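Local structure of neural-cadherin (3UBF) at residues K56-E61 with V92-K97; V96-D101 with D134-H139; P104-R109 with L130-P135; Y180-D185 with Q196-E201. The protein mediates calcium-dependent, homophilic adhesion between cells through extracellular cadherin domains, three of which make up this chain. One frame throughout, in Å; residues are numbered along the deposited sequence.

Contact 1 (K56-E61 with V92-K97). With CA (calcium ion), chain T; ZN (zinc ion), chain H; ZN (zinc ion), chain B.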
# COMPACT_ATOMS: atom_id res chain seq x y z
N LYS A 56 -10.66 -23.94 -17.39
CA LYS A 56 -9.58 -22.94 -17.40
C LYS A 56 -9.44 -22.41 -15.97
O LYS A 56 -10.44 -22.15 -15.30
CB LYS A 56 -9.87 -21.81 -18.40
CG LYS A 56 -8.81 -20.70 -18.46
CD LYS A 56 -8.87 -19.89 -19.77
CE LYS A 56 -10.22 -19.17 -19.96
NZ LYS A 56 -10.25 -18.30 -21.17
N LYS A 57 -8.19 -22.30 -15.52
CA LYS A 57 -7.82 -21.66 -14.25
C LYS A 57 -8.62 -20.35 -14.04
O LYS A 57 -8.53 -19.42 -14.85
CB LYS A 57 -6.30 -21.41 -14.23
CG LYS A 57 -5.78 -20.41 -13.19
CD LYS A 57 -4.28 -20.60 -12.95
CE LYS A 57 -3.73 -19.64 -11.89
NZ LYS A 57 -2.42 -20.12 -11.34
N TRP A 58 -9.40 -20.31 -12.97
CA TRP A 58 -10.28 -19.17 -12.71
C TRP A 58 -9.54 -17.84 -12.63
O TRP A 58 -8.50 -17.73 -11.97
CB TRP A 58 -11.08 -19.42 -11.43
CG TRP A 58 -12.06 -20.52 -11.60
CD1 TRP A 58 -12.26 -21.28 -12.72
CD2 TRP A 58 -12.98 -21.00 -10.62
NE1 TRP A 58 -13.25 -22.20 -12.49
CE2 TRP A 58 -13.70 -22.06 -11.21
CE3 TRP A 58 -13.26 -20.65 -9.29
CZ2 TRP A 58 -14.69 -22.77 -10.52
CZ3 TRP A 58 -14.24 -21.36 -8.61
CH2 TRP A 58 -14.95 -22.40 -9.22
N ASP A 59 -10.09 -16.85 -13.32
CA ASP A 59 -9.54 -15.51 -13.33
C ASP A 59 -10.70 -14.53 -13.23
O ASP A 59 -11.43 -14.28 -14.19
CB ASP A 59 -8.72 -15.31 -14.59
CG ASP A 59 -8.00 -13.99 -14.62
OD1 ASP A 59 -8.14 -13.18 -13.68
OD2 ASP A 59 -7.27 -13.76 -15.61
N TYR A 60 -10.88 -14.01 -12.02
CA TYR A 60 -11.97 -13.11 -11.66
C TYR A 60 -12.11 -11.92 -12.60
O TYR A 60 -13.22 -11.54 -12.99
CB TYR A 60 -11.74 -12.64 -10.22
CG TYR A 60 -12.72 -11.63 -9.70
CD1 TYR A 60 -13.87 -12.03 -9.02
CD2 TYR A 60 -12.48 -10.26 -9.85
CE1 TYR A 60 -14.76 -11.11 -8.52
CE2 TYR A 60 -13.37 -9.33 -9.35
CZ TYR A 60 -14.51 -9.76 -8.69
OH TYR A 60 -15.40 -8.83 -8.20
N GLU A 61 -10.97 -11.33 -12.96
CA GLU A 61 -10.92 -10.17 -13.85
C GLU A 61 -11.46 -10.51 -15.23
O GLU A 61 -12.01 -9.64 -15.91
CB GLU A 61 -9.48 -9.64 -13.97
CG GLU A 61 -8.95 -8.90 -12.74
CD GLU A 61 -8.65 -9.81 -11.54
OE1 GLU A 61 -8.81 -11.05 -11.62
OE2 GLU A 61 -8.25 -9.28 -10.50
N VAL A 92 -26.63 -23.16 -12.43
CA VAL A 92 -25.60 -23.07 -11.41
C VAL A 92 -24.92 -21.71 -11.50
O VAL A 92 -24.46 -21.28 -12.58
CB VAL A 92 -24.56 -24.21 -11.52
CG1 VAL A 92 -23.66 -24.23 -10.29
CG2 VAL A 92 -25.24 -25.56 -11.68
N ILE A 93 -24.89 -21.01 -10.36
CA ILE A 93 -24.24 -19.71 -10.26
C ILE A 93 -23.18 -19.79 -9.19
O ILE A 93 -23.49 -19.80 -8.00
CB ILE A 93 -25.24 -18.56 -9.91
CG1 ILE A 93 -26.50 -18.62 -10.78
CG2 ILE A 93 -24.57 -17.20 -10.05
CD1 ILE A 93 -27.52 -17.51 -10.49
N ILE A 94 -21.92 -19.86 -9.61
CA ILE A 94 -20.80 -19.82 -8.68
C ILE A 94 -20.39 -18.37 -8.57
O ILE A 94 -19.82 -17.81 -9.50
CB ILE A 94 -19.60 -20.63 -9.20
CG1 ILE A 94 -19.96 -22.11 -9.41
CG2 ILE A 94 -18.40 -20.50 -8.24
CD1 ILE A 94 -18.98 -22.85 -10.31
N LEU A 95 -20.69 -17.75 -7.43
CA LEU A 95 -20.16 -16.42 -7.16
C LEU A 95 -18.68 -16.55 -6.85
O LEU A 95 -18.32 -17.24 -5.90
CB LEU A 95 -20.90 -15.77 -6.00
CG LEU A 95 -20.46 -14.32 -5.71
CD1 LEU A 95 -20.84 -13.38 -6.86
CD2 LEU A 95 -21.01 -13.82 -4.37
N VAL A 96 -17.82 -15.90 -7.64
CA VAL A 96 -16.36 -15.95 -7.47
C VAL A 96 -15.86 -14.72 -6.73
O VAL A 96 -16.15 -13.58 -7.10
CB VAL A 96 -15.62 -16.08 -8.83
CG1 VAL A 96 -14.09 -16.09 -8.65
CG2 VAL A 96 -16.08 -17.33 -9.58
N LYS A 97 -15.12 -14.96 -5.66
CA LYS A 97 -14.56 -13.90 -4.85
C LYS A 97 -13.08 -13.71 -5.18
O LYS A 97 -12.29 -14.66 -5.13
CB LYS A 97 -14.77 -14.19 -3.36
CG LYS A 97 -15.76 -13.27 -2.64
CD LYS A 97 -17.10 -13.07 -3.38
CE LYS A 97 -18.04 -12.11 -2.62
NZ LYS A 97 -17.45 -10.76 -2.29
CA CA T . -7.10 -12.40 -11.02
ZN ZN H . -5.81 -12.27 -15.14
ZN ZN B . -7.87 -10.11 -8.83
O HOH W 1 -7.00 -11.41 -8.70
O HOH W 2 -4.15 -13.29 -14.31
O HOH W 3 -6.80 -11.05 -16.00
O HOH W 4 -5.75 -14.23 -11.13
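The backbone carbonyl of Val96 meets the rim of the Tyr60 ring: its O lies in the ring plane, 3.2 Å from CE1, and no hydrogen bond joins the loop 56-61 to the strand 92-97. With CG anti to the backbone N (chi1 176°) the Tyr60 ring lies against the strand, and its CD1 reaches Val96 CG1 at 4.1 Å. Two residues earlier on the strand the Trp58 side chain crosses that of Ile94 at about a right angle, CH2 lying 4.1 Å from CG2, while CE3 lies more loosely beside Val96 CG2. The indole NE1 is satisfied by Trp43 O. An alanine in place of Tyr60 would probably leave Val96 O without its aromatic C-H neighbours and open a gap beside Val96 CG1. Asp59 points away from the strand, and its OD2 binds a zinc ion at 2.1 Å. Glu61 spans two metals, OE1 on the calcium ion at 2.3 Å and OE2 on another zinc ion at 1.9 Å. The Asp-Tyr-Glu sequence thus fits the DRE-type metal motif of cadherin domains. Alternation divides the chemistry: Trp58 and Tyr60 seat the loop on the strand, and Asp59 and Glu61 are left to gather cations, whose charge would offset the crowding of carboxylates.

Contact 2 (V96-D101 with D134-H139). With ZN (zinc ion), chain B; ZN (zinc ion), chain G; CA (calcium ion), chain T; ZN (zinc ion), chain H.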
# COMPACT_ATOMS: atom_id res chain seq x y z
N VAL A 96 -17.82 -15.90 -7.64
CA VAL A 96 -16.36 -15.95 -7.47
C VAL A 96 -15.86 -14.72 -6.73
O VAL A 96 -16.15 -13.58 -7.10
CB VAL A 96 -15.62 -16.08 -8.83
CG1 VAL A 96 -14.09 -16.09 -8.65
CG2 VAL A 96 -16.08 -17.33 -9.58
N LYS A 97 -15.12 -14.96 -5.66
CA LYS A 97 -14.56 -13.90 -4.85
C LYS A 97 -13.08 -13.71 -5.18
O LYS A 97 -12.29 -14.66 -5.13
CB LYS A 97 -14.77 -14.19 -3.36
CG LYS A 97 -15.76 -13.27 -2.64
CD LYS A 97 -17.10 -13.07 -3.38
CE LYS A 97 -18.04 -12.11 -2.62
NZ LYS A 97 -17.45 -10.76 -2.29
N ASP A 98 -12.72 -12.48 -5.53
CA ASP A 98 -11.33 -12.11 -5.75
C ASP A 98 -10.76 -11.70 -4.40
O ASP A 98 -10.95 -10.56 -3.96
CB ASP A 98 -11.28 -10.95 -6.75
CG ASP A 98 -9.90 -10.74 -7.32
OD1 ASP A 98 -8.98 -11.51 -6.97
OD2 ASP A 98 -9.74 -9.80 -8.13
N VAL A 99 -10.07 -12.62 -3.72
CA VAL A 99 -9.64 -12.35 -2.33
C VAL A 99 -8.37 -11.48 -2.26
O VAL A 99 -7.96 -11.05 -1.17
CB VAL A 99 -9.54 -13.65 -1.46
N ASN A 100 -7.77 -11.23 -3.42
CA ASN A 100 -6.61 -10.36 -3.56
C ASN A 100 -7.07 -8.89 -3.74
O ASN A 100 -6.26 -7.95 -3.65
CB ASN A 100 -5.79 -10.78 -4.79
CG ASN A 100 -5.65 -12.31 -4.96
OD1 ASN A 100 -6.54 -13.09 -4.58
ND2 ASN A 100 -4.54 -12.73 -5.55
N ASP A 101 -8.36 -8.73 -3.99
CA ASP A 101 -8.95 -7.45 -4.39
C ASP A 101 -9.10 -6.49 -3.20
O ASP A 101 -10.19 -6.35 -2.64
CB ASP A 101 -10.31 -7.71 -5.05
CG ASP A 101 -10.81 -6.54 -5.89
OD1 ASP A 101 -10.20 -5.45 -5.84
OD2 ASP A 101 -11.83 -6.70 -6.61
N ASP A 134 -1.21 -1.86 -5.87
CA ASP A 134 -2.43 -2.65 -5.72
C ASP A 134 -1.97 -4.02 -5.24
O ASP A 134 -1.19 -4.68 -5.93
CB ASP A 134 -3.20 -2.75 -7.04
CG ASP A 134 -4.63 -3.26 -6.86
OD1 ASP A 134 -4.84 -4.30 -6.20
OD2 ASP A 134 -5.56 -2.64 -7.41
N PRO A 135 -2.43 -4.44 -4.05
CA PRO A 135 -2.08 -5.79 -3.57
C PRO A 135 -2.53 -6.87 -4.54
O PRO A 135 -1.98 -7.97 -4.52
CB PRO A 135 -2.81 -5.91 -2.22
CG PRO A 135 -3.79 -4.78 -2.17
CD PRO A 135 -3.20 -3.68 -3.04
N ASP A 136 -3.52 -6.54 -5.38
CA ASP A 136 -3.87 -7.42 -6.50
C ASP A 136 -2.97 -7.21 -7.72
O ASP A 136 -3.02 -6.19 -8.41
CB ASP A 136 -5.35 -7.30 -6.88
CG ASP A 136 -5.84 -8.52 -7.65
OD1 ASP A 136 -5.04 -9.12 -8.41
OD2 ASP A 136 -7.03 -8.88 -7.51
N THR A 137 -2.15 -8.22 -7.95
CA THR A 137 -1.17 -8.28 -9.04
C THR A 137 -1.78 -8.15 -10.44
O THR A 137 -1.10 -7.80 -11.39
CB THR A 137 -0.38 -9.59 -8.86
OG1 THR A 137 0.84 -9.29 -8.18
CG2 THR A 137 -0.09 -10.32 -10.19
N ASP A 138 -3.08 -8.41 -10.54
CA ASP A 138 -3.78 -8.51 -11.81
C ASP A 138 -4.54 -7.23 -12.16
O ASP A 138 -5.35 -7.21 -13.08
CB ASP A 138 -4.77 -9.69 -11.74
CG ASP A 138 -4.88 -10.42 -13.05
OD1 ASP A 138 -4.12 -10.06 -13.98
OD2 ASP A 138 -5.71 -11.36 -13.15
N HIS A 139 -4.27 -6.17 -11.40
CA HIS A 139 -4.99 -4.90 -11.50
C HIS A 139 -4.11 -3.83 -12.09
O HIS A 139 -2.90 -3.87 -11.91
CB HIS A 139 -5.44 -4.44 -10.12
CG HIS A 139 -6.62 -5.18 -9.59
ND1 HIS A 139 -7.44 -4.65 -8.62
CD2 HIS A 139 -7.13 -6.40 -9.89
CE1 HIS A 139 -8.40 -5.52 -8.35
NE2 HIS A 139 -8.23 -6.58 -9.11
ZN ZN B . -7.87 -10.11 -8.83
ZN ZN G . -7.13 -3.22 -7.24
CA CA T . -7.10 -12.40 -11.02
ZN ZN H . -5.81 -12.27 -15.14
O HOH W 1 -7.00 -11.41 -8.70
O HOH W 2 -4.15 -13.29 -14.31
O HOH W 3 -6.80 -11.05 -16.00
O HOH W 4 -5.75 -14.23 -11.13
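Asp98 and Asp136 reach toward each other tip to tip, their carboxylate planes 74° apart, and a zinc ion holds the two together. Asp98 OD2 and Asp136 OD2 each bind the metal at 2.0 Å; Asp98 OD1 adds a longer bond, making that carboxylate an uneven chelate. In both residues CG lies anti to the backbone N (chi1 -165° for Asp98), extending each carboxylate toward the metal. Glu61 OE2 is the third protein ligand. The oxygens of Asp136 have separate tasks. OD2 takes the zinc ion, whereas OD1 turns to its own loop and accepts from Asp138 N at 3.0 Å, an Asx turn that fixes the rotation of the carboxylate. Asp134 makes a second Asx turn, its OD1 accepting from Asp136 N at 2.7 Å.

Asp136 CB sits over the centre of one face of the His139 ring. Asp101 comes at the ring edge, OD1 3.1 Å from CE1, its carboxylate nearly perpendicular to the imidazole. The ring's ND1 binds a second zinc ion at 2.0 Å, together with Asp134 OD2 and Asp185. Asp138 OD2 is shared between the calcium ion and a third zinc ion. Asn100 CB packs against Asp136 OD2 between two type I turns, 98-101 and 136-139. An Asp-Val-Asn-Asp linker facing an Asp-Pro-Asp loop is the arrangement of the cadherin interdomain calcium site, a junction of successive domains usually rigidified by three calcium ions and here occupied largely by zinc.

Contact 3 (P104-R109 with L130-P135). With ZN (zinc ion), chain G.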
# COMPACT_ATOMS: atom_id res chain seq x y z
N PRO A 104 -5.60 -0.13 -3.67
CA PRO A 104 -4.22 0.34 -3.73
C PRO A 104 -3.92 1.33 -2.62
O PRO A 104 -4.82 1.95 -2.04
CB PRO A 104 -4.14 1.03 -5.09
CG PRO A 104 -5.53 1.38 -5.43
CD PRO A 104 -6.39 0.32 -4.82
N TYR A 105 -2.63 1.46 -2.31
CA TYR A 105 -2.17 2.43 -1.34
C TYR A 105 -0.89 3.02 -1.89
O TYR A 105 -0.15 2.34 -2.60
CB TYR A 105 -1.95 1.78 0.02
CG TYR A 105 -1.15 0.52 -0.05
CD1 TYR A 105 0.22 0.52 0.17
CD2 TYR A 105 -1.77 -0.69 -0.34
CE1 TYR A 105 0.96 -0.64 0.10
CE2 TYR A 105 -1.04 -1.86 -0.43
CZ TYR A 105 0.32 -1.83 -0.21
OH TYR A 105 1.02 -3.01 -0.29
N PHE A 106 -0.64 4.28 -1.58
CA PHE A 106 0.60 4.92 -1.97
C PHE A 106 1.77 4.32 -1.19
O PHE A 106 1.67 4.12 0.03
CB PHE A 106 0.52 6.42 -1.76
CG PHE A 106 -0.37 7.11 -2.77
CD1 PHE A 106 -1.61 7.62 -2.38
CD2 PHE A 106 0.02 7.22 -4.10
CE1 PHE A 106 -2.42 8.25 -3.30
CE2 PHE A 106 -0.79 7.84 -5.04
CZ PHE A 106 -2.01 8.35 -4.64
N ILE A 107 2.83 3.99 -1.91
CA ILE A 107 4.10 3.56 -1.32
C ILE A 107 5.17 4.65 -1.29
O ILE A 107 6.25 4.44 -0.74
CB ILE A 107 4.65 2.23 -1.95
CG1 ILE A 107 5.02 2.42 -3.42
CG2 ILE A 107 3.62 1.12 -1.81
CD1 ILE A 107 5.71 1.21 -4.05
N ASN A 108 4.88 5.81 -1.86
CA ASN A 108 5.74 7.00 -1.65
C ASN A 108 6.11 7.20 -0.18
O ASN A 108 5.24 7.22 0.69
CB ASN A 108 5.07 8.26 -2.17
CG ASN A 108 4.89 8.23 -3.67
OD1 ASN A 108 3.82 7.85 -4.16
ND2 ASN A 108 5.94 8.59 -4.41
N ARG A 109 7.40 7.32 0.08
CA ARG A 109 7.86 7.68 1.41
C ARG A 109 8.91 8.79 1.32
O ARG A 109 9.65 8.86 0.34
CB ARG A 109 8.38 6.45 2.18
CG ARG A 109 7.29 5.39 2.55
CD ARG A 109 6.22 5.94 3.50
NE ARG A 109 5.22 4.93 3.89
CZ ARG A 109 4.12 4.65 3.18
NH1 ARG A 109 3.85 5.28 2.06
NH2 ARG A 109 3.27 3.73 3.60
N LEU A 130 4.43 9.68 -8.35
CA LEU A 130 3.46 8.95 -7.55
C LEU A 130 3.64 7.47 -7.77
O LEU A 130 3.77 7.03 -8.92
CB LEU A 130 2.04 9.36 -7.93
CG LEU A 130 1.71 10.85 -7.84
CD1 LEU A 130 0.36 11.07 -8.47
CD2 LEU A 130 1.76 11.35 -6.37
N GLN A 131 3.67 6.70 -6.68
CA GLN A 131 3.75 5.24 -6.78
C GLN A 131 2.77 4.64 -5.80
O GLN A 131 2.95 4.76 -4.59
CB GLN A 131 5.16 4.72 -6.47
CG GLN A 131 6.22 5.16 -7.47
CD GLN A 131 7.62 5.21 -6.85
OE1 GLN A 131 8.13 4.18 -6.37
NE2 GLN A 131 8.23 6.40 -6.85
N ALA A 132 1.73 4.02 -6.34
CA ALA A 132 0.81 3.24 -5.55
C ALA A 132 1.00 1.76 -5.87
O ALA A 132 1.50 1.39 -6.93
CB ALA A 132 -0.61 3.66 -5.84
N ARG A 133 0.61 0.91 -4.93
CA ARG A 133 0.64 -0.53 -5.11
C ARG A 133 -0.76 -1.06 -4.91
O ARG A 133 -1.42 -0.73 -3.92
CB ARG A 133 1.59 -1.14 -4.08
CG ARG A 133 1.68 -2.65 -4.11
CD ARG A 133 2.54 -3.14 -2.94
NE ARG A 133 3.95 -2.75 -3.10
CZ ARG A 133 4.80 -2.58 -2.09
NH1 ARG A 133 6.07 -2.23 -2.34
NH2 ARG A 133 4.40 -2.74 -0.83
N ASP A 134 -1.21 -1.86 -5.87
CA ASP A 134 -2.43 -2.65 -5.72
C ASP A 134 -1.97 -4.02 -5.24
O ASP A 134 -1.19 -4.68 -5.93
CB ASP A 134 -3.20 -2.75 -7.04
CG ASP A 134 -4.63 -3.26 -6.86
OD1 ASP A 134 -4.84 -4.30 -6.20
OD2 ASP A 134 -5.56 -2.64 -7.41
N PRO A 135 -2.43 -4.44 -4.05
CA PRO A 135 -2.08 -5.79 -3.57
C PRO A 135 -2.53 -6.87 -4.54
O PRO A 135 -1.98 -7.97 -4.52
CB PRO A 135 -2.81 -5.91 -2.22
CG PRO A 135 -3.79 -4.78 -2.17
CD PRO A 135 -3.20 -3.68 -3.04
ZN ZN G . -7.13 -3.22 -7.24
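Tyr105 and Arg133 form an antiparallel hydrogen-bonded pair at the edge of the second of this chain's three cadherin domains, a Greek-key beta sandwich in which the short strand 105-106 borders strand 126-133. Arg133 N gives a bond to Tyr105 O at 2.8 Å, Tyr105 N returns one to Arg133 O, and Ile107 N continues the series on Gln131 O.

The Arg133 side chain can be followed outward alongside the Tyr105 ring. CB rests 3.8 Å from Ile107 CG2. CG, anti to the backbone N (chi1 177°), heads toward the phenol oxygen, and CD comes to 3.1 Å from Tyr105 OH. A bend at chi3 (-67°) sets NE at a looser distance from both Tyr105 OH and Ile107 CG2. CZ then lies 3.9 Å from Ile107 CG2, the methyl covering the centre of one guanidinium face. NH1 passes Ile107 CD1, and NH2 ends in a weak hydrogen bond to Tyr105 OH, 3.4 Å away in the guanidinium plane. The Tyr105 ring stands almost perpendicular to that plane, and Arg133 O lies over one of its faces, toward the rim.

On the other side of the sheet Phe106 and Ala132 are a non-hydrogen-bonded pair, Phe106 CD2 touching Ala132 CB at 4.0 Å. This face turns into the sandwich, where Ala183 of the opposite sheet and Thr198 of the loop beside it meet Ala132. Past the short strand a side chain replaces the backbone as acceptor: Asn108, its ND2 tied to Thr129 O, takes Gln131 N on OD1 at 2.8 Å, with an almost straight N-H...O angle of 172°.

Contact 4 (Y180-D185 with Q196-E201). With ZN (zinc ion), chain G; ZN (zinc ion), chain J.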
# COMPACT_ATOMS: atom_id res chain seq x y z
N TYR A 180 -3.79 17.51 -4.77
CA TYR A 180 -4.36 16.31 -4.18
C TYR A 180 -4.43 15.25 -5.27
O TYR A 180 -4.96 15.50 -6.36
CB TYR A 180 -5.73 16.57 -3.54
CG TYR A 180 -5.61 17.31 -2.24
CD1 TYR A 180 -5.39 18.68 -2.22
CD2 TYR A 180 -5.68 16.63 -1.03
CE1 TYR A 180 -5.26 19.36 -1.02
CE2 TYR A 180 -5.56 17.31 0.18
CZ TYR A 180 -5.35 18.67 0.17
OH TYR A 180 -5.22 19.36 1.35
N VAL A 181 -3.86 14.09 -4.99
CA VAL A 181 -3.64 13.06 -5.99
C VAL A 181 -4.27 11.75 -5.52
O VAL A 181 -4.48 11.55 -4.32
CB VAL A 181 -2.14 12.84 -6.25
CG1 VAL A 181 -1.51 14.06 -6.94
CG2 VAL A 181 -1.42 12.52 -4.94
N LYS A 182 -4.55 10.86 -6.46
CA LYS A 182 -5.29 9.66 -6.16
C LYS A 182 -4.87 8.67 -7.22
O LYS A 182 -4.55 9.06 -8.34
CB LYS A 182 -6.77 9.98 -6.31
CG LYS A 182 -7.77 9.01 -5.73
CD LYS A 182 -9.17 9.47 -6.15
CE LYS A 182 -10.27 8.56 -5.68
NZ LYS A 182 -10.60 8.77 -4.24
N ALA A 183 -4.84 7.39 -6.86
CA ALA A 183 -4.65 6.34 -7.84
C ALA A 183 -5.89 5.46 -7.79
O ALA A 183 -6.36 5.10 -6.72
CB ALA A 183 -3.41 5.54 -7.56
N GLU A 184 -6.43 5.16 -8.96
CA GLU A 184 -7.68 4.44 -9.02
C GLU A 184 -7.50 3.17 -9.80
O GLU A 184 -6.76 3.12 -10.80
CB GLU A 184 -8.81 5.29 -9.62
CG GLU A 184 -10.19 4.62 -9.53
CD GLU A 184 -11.34 5.48 -10.04
OE1 GLU A 184 -11.29 6.72 -9.88
OE2 GLU A 184 -12.31 4.92 -10.60
N ASP A 185 -8.19 2.15 -9.33
CA ASP A 185 -8.15 0.82 -9.89
C ASP A 185 -9.06 0.74 -11.10
O ASP A 185 -10.18 1.26 -11.07
CB ASP A 185 -8.68 -0.12 -8.82
CG ASP A 185 -8.21 -1.51 -9.01
OD1 ASP A 185 -7.73 -1.82 -10.13
OD2 ASP A 185 -8.31 -2.28 -8.06
N GLN A 196 -12.03 0.62 -6.45
CA GLN A 196 -11.31 1.05 -5.25
C GLN A 196 -10.16 1.96 -5.63
O GLN A 196 -9.66 1.95 -6.76
CB GLN A 196 -10.69 -0.13 -4.50
CG GLN A 196 -11.64 -1.18 -3.99
CD GLN A 196 -11.07 -2.59 -4.18
OE1 GLN A 196 -9.90 -2.77 -4.51
NE2 GLN A 196 -11.91 -3.60 -3.97
N SER A 197 -9.71 2.74 -4.66
CA SER A 197 -8.59 3.60 -4.91
C SER A 197 -7.80 3.89 -3.65
O SER A 197 -8.15 3.49 -2.55
CB SER A 197 -9.09 4.89 -5.55
OG SER A 197 -10.07 5.51 -4.76
N THR A 198 -6.70 4.59 -3.83
CA THR A 198 -5.94 5.10 -2.73
C THR A 198 -6.79 6.16 -2.04
O THR A 198 -7.83 6.57 -2.56
CB THR A 198 -4.69 5.81 -3.24
OG1 THR A 198 -5.10 6.92 -4.04
CG2 THR A 198 -3.81 4.87 -4.05
N PRO A 199 -6.35 6.61 -0.86
CA PRO A 199 -6.83 7.89 -0.36
C PRO A 199 -6.41 9.02 -1.30
O PRO A 199 -5.49 8.85 -2.12
CB PRO A 199 -6.10 8.04 0.97
CG PRO A 199 -5.74 6.65 1.37
CD PRO A 199 -5.44 5.95 0.09
N GLU A 200 -7.09 10.16 -1.19
CA GLU A 200 -6.70 11.36 -1.90
C GLU A 200 -5.62 12.03 -1.07
O GLU A 200 -5.93 12.70 -0.08
CB GLU A 200 -7.89 12.28 -2.08
CG GLU A 200 -9.04 11.57 -2.76
CD GLU A 200 -10.27 12.42 -2.90
OE1 GLU A 200 -10.28 13.56 -2.40
OE2 GLU A 200 -11.24 11.93 -3.53
N GLU A 201 -4.37 11.81 -1.46
CA GLU A 201 -3.22 12.31 -0.73
C GLU A 201 -2.81 13.71 -1.16
O GLU A 201 -2.98 14.10 -2.32
CB GLU A 201 -2.01 11.38 -0.88
CG GLU A 201 -1.96 10.23 0.12
CD GLU A 201 -1.75 10.67 1.57
OE1 GLU A 201 -1.49 11.87 1.84
OE2 GLU A 201 -1.87 9.81 2.45
ZN ZN G . -7.13 -3.22 -7.24
ZN ZN J . -13.13 12.70 -2.78
O HOH W 5 -14.57 11.00 -1.67
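Ala183 N gives a nearly straight hydrogen bond (173°) to the hydroxyl OG1 of Thr198, 2.9 Å away, and Thr198 N returns one to Ala183 O. Strand 176-185 of the cadherin beta sandwich is met here by an irregular run, residues 196 to 200, that lies antiparallel to it and leads into strand 201-207. The hydroxyl stands in for a backbone carbonyl where the register shifts by one residue, and it also donates to Pro199 O at 2.8 Å. Regular pairing resumes at Val181 and Glu201, with Val181 N 2.8 Å from Glu201 O; at the other end Asp185 N binds Gln196 O. Asp185 OD2 is a zinc ligand, and its OD1 accepts from Asn187 N. Farther out, Lys182, bent at its last torsion, brings NZ 3.3 Å from Glu200 OE2 in a salt bridge with a weak hydrogen bond, and the same oxygen binds a further zinc ion at 2.2 Å. Inward, toward Ala132 of the facing sheet, Thr198 CG2 touches Ala183 CB at 3.6 Å. An alanine at Thr198 would probably leave Ala183 N without its acceptor and open a gap beside the Ala183 methyl. On the outer side Ser197 CB packs 4.1 Å from Glu184 CB.

Overall arrangement
The four contacts run from the first of this chain's three domains into its second across their metal-filled junction. Contacts 1 and 2, with centres about 13 Å apart, meet through strand 88-97 and the ions: Glu61 and Asp98 share one zinc ion, Asp59 and Asp138 another, and Glu61 and Asp138 the calcium ion. A separate zinc ion joins contact 2 to contact 4, whose centres are about 17 Å apart, through His139 and Asp185; Asp134, common to contacts 2 and 3, is its third protein ligand. Contacts 3 and 4 face each other across the sandwich of that second domain at about 9 Å between centres, where Phe106 CE1 lies 3.1 Å from Thr198 OG1. Contact 1 touches neither of them.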